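PDB 2ICS: deacetylase EF_0837, which binds two zinc ions per subunit and acts in vitro as an esterase that deacetylates acetyl-(R)-mandelate, though with very low efficiency. Local coordinates for residues T288-K292 against K341-D345. Coordinates in Å, arbitrary orientation, origin at the centre of the assembly. Residue numbers count along the deposited sequence, not the author numbering.
Sequences TTMEK and KTLTD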
loop_
_atom_site.group_PDB
_atom_site.type_symbol
_atom_site.label_atom_id
_atom_site.label_comp_id
_atom_site.label_asym_id
_atom_site.label_seq_id
_atom_site.Cartn_x
_atom_site.Cartn_y
_atom_site.Cartn_z
ATOM N N THR A 288 -1.676 -5.778 11.220
ATOM C CA THR A 288 -3.036 -6.219 11.509
ATOM C C THR A 288 -3.796 -6.559 10.227
ATOM O O THR A 288 -4.624 -7.469 10.201
ATOM C CB THR A 288 -3.807 -5.129 12.285
ATOM O OG1 THR A 288 -3.149 -4.883 13.529
ATOM C CG2 THR A 288 -5.239 -5.564 12.566
ATOM N N THR A 289 -3.514 -5.819 9.162
ATOM C CA THR A 289 -4.168 -6.059 7.888
ATOM C C THR A 289 -3.603 -7.360 7.318
ATOM O O THR A 289 -4.325 -8.156 6.728
ATOM C CB THR A 289 -3.908 -4.897 6.912
ATOM O OG1 THR A 289 -4.258 -3.661 7.548
ATOM C CG2 THR A 289 -4.752 -5.054 5.656
HETATM N N MSE A 290 -2.305 -7.569 7.511
HETATM C CA MSE A 290 -1.643 -8.777 7.038
HETATM C C MSE A 290 -2.200 -10.012 7.765
HETATM O O MSE A 290 -2.381 -11.070 7.159
HETATM C CB MSE A 290 -0.133 -8.659 7.268
HETATM C CG MSE A 290 0.521 -7.544 6.445
HETATM SE SE MSE A 290 2.300 -7.075 7.071
HETATM C CE MSE A 290 3.225 -8.693 6.573
ATOM N N GLU A 291 -2.474 -9.867 9.061
ATOM C CA GLU A 291 -3.016 -10.963 9.853
ATOM C C GLU A 291 -4.438 -11.285 9.399
ATOM O O GLU A 291 -4.917 -12.404 9.583
ATOM C CB GLU A 291 -3.016 -10.600 11.343
ATOM C CG GLU A 291 -1.639 -10.246 11.883
ATOM C CD GLU A 291 -1.699 -9.630 13.262
ATOM O OE1 GLU A 291 -2.726 -8.995 13.580
ATOM O OE2 GLU A 291 -0.715 -9.768 14.022
ATOM N N LYS A 292 -5.117 -10.305 8.807
ATOM C CA LYS A 292 -6.476 -10.540 8.325
ATOM C C LYS A 292 -6.458 -11.422 7.080
ATOM O O LYS A 292 -7.292 -12.310 6.925
ATOM C CB LYS A 292 -7.183 -9.214 8.038
ATOM C CG LYS A 292 -7.518 -8.432 9.307
ATOM C CD LYS A 292 -8.222 -7.110 9.013
ATOM C CE LYS A 292 -8.490 -6.355 10.313
ATOM N NZ LYS A 292 -8.968 -4.966 10.093
ATOM N N LYS A 341 -6.232 -13.619 18.510
ATOM C CA LYS A 341 -6.481 -12.184 18.450
ATOM C C LYS A 341 -7.757 -11.965 17.650
ATOM O O LYS A 341 -7.977 -12.629 16.634
ATOM C CB LYS A 341 -5.305 -11.497 17.753
ATOM C CG LYS A 341 -5.422 -9.996 17.571
ATOM C CD LYS A 341 -4.240 -9.500 16.743
ATOM C CE LYS A 341 -4.249 -7.993 16.560
ATOM N NZ LYS A 341 -3.097 -7.543 15.717
ATOM N N THR A 342 -8.603 -11.051 18.113
ATOM C CA THR A 342 -9.846 -10.760 17.412
ATOM C C THR A 342 -9.586 -9.733 16.322
ATOM O O THR A 342 -8.894 -8.738 16.544
ATOM C CB THR A 342 -10.921 -10.209 18.367
ATOM O OG1 THR A 342 -11.268 -11.217 19.325
ATOM C CG2 THR A 342 -12.171 -9.818 17.588
ATOM N N LEU A 343 -10.135 -9.983 15.140
ATOM C CA LEU A 343 -9.954 -9.084 14.011
ATOM C C LEU A 343 -11.314 -8.692 13.476
ATOM O O LEU A 343 -12.176 -9.542 13.277
ATOM C CB LEU A 343 -9.139 -9.770 12.908
ATOM C CG LEU A 343 -7.743 -10.276 13.287
ATOM C CD1 LEU A 343 -7.170 -11.086 12.134
ATOM C CD2 LEU A 343 -6.836 -9.114 13.618
ATOM N N THR A 344 -11.499 -7.399 13.244
ATOM C CA THR A 344 -12.767 -6.878 12.743
ATOM C C THR A 344 -12.550 -6.174 11.409
ATOM O O THR A 344 -11.607 -5.400 11.263
ATOM C CB THR A 344 -13.362 -5.857 13.731
ATOM O OG1 THR A 344 -13.316 -6.398 15.055
ATOM C CG2 THR A 344 -14.801 -5.537 13.367
ATOM N N ASP A 345 -13.419 -6.429 10.437
ATOM C CA ASP A 345 -13.260 -5.767 9.152
ATOM C C ASP A 345 -14.036 -4.458 9.121
ATOM O O ASP A 345 -14.507 -3.986 10.155
ATOM C CB ASP A 345 -13.696 -6.677 7.997
ATOM C CG ASP A 345 -15.164 -7.051 8.057
ATOM O OD1 ASP A 345 -15.932 -6.398 8.795
ATOM O OD2 ASP A 345 -15.548 -7.998 7.342
#
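Segment 288-292 of helix 286-296 crosses residues 341-344 of strand 331-344 at 90°, their axes 9.3 Å apart, close enough for one layer of side chains between them. Leucine suits the middle of that layer: Leu343 points toward the helix, and its branched end packs on aliphatic carbon, with CD1 3.9 Å from CG of Lys292 and CD2 4.0 Å from CG2 of Thr288.

Polar contacts flank the leucine, each made by a lysine long enough to span the gap. Lys341, fully extended, carries its NZ to 2.6 Å from OE1 of Glu291, a short salt bridge that pairs charges in a largely buried setting; the same NZ gives a weak hydrogen bond to OG1 of Thr288 at 3.4 Å. Glu291 uses OE2 for the backbone N of Ile357, and the stronger partner of Thr288 OG1 is OD2 of Asp285, to which it is hydrogen-bonded. From the helix, Lys292, extended from CB outward, donates from NZ to the backbone O of Thr344 at 2.9 Å, where the strand ends, and also to the carbonyl of Pro282.

Strands 331-344 and 350-364 form an antiparallel β-hairpin, in whose turn Asp345 OD1 accepts hydrogen bonds from the N atoms of Asn347 and Leu349. The arrangement is thus a β-hairpin packed crosswise against a helix, joining the hairpin near its turn to a helix that follows zinc ligand Asp272 in the chain and probably belongs to the amidohydrolase TIM barrel.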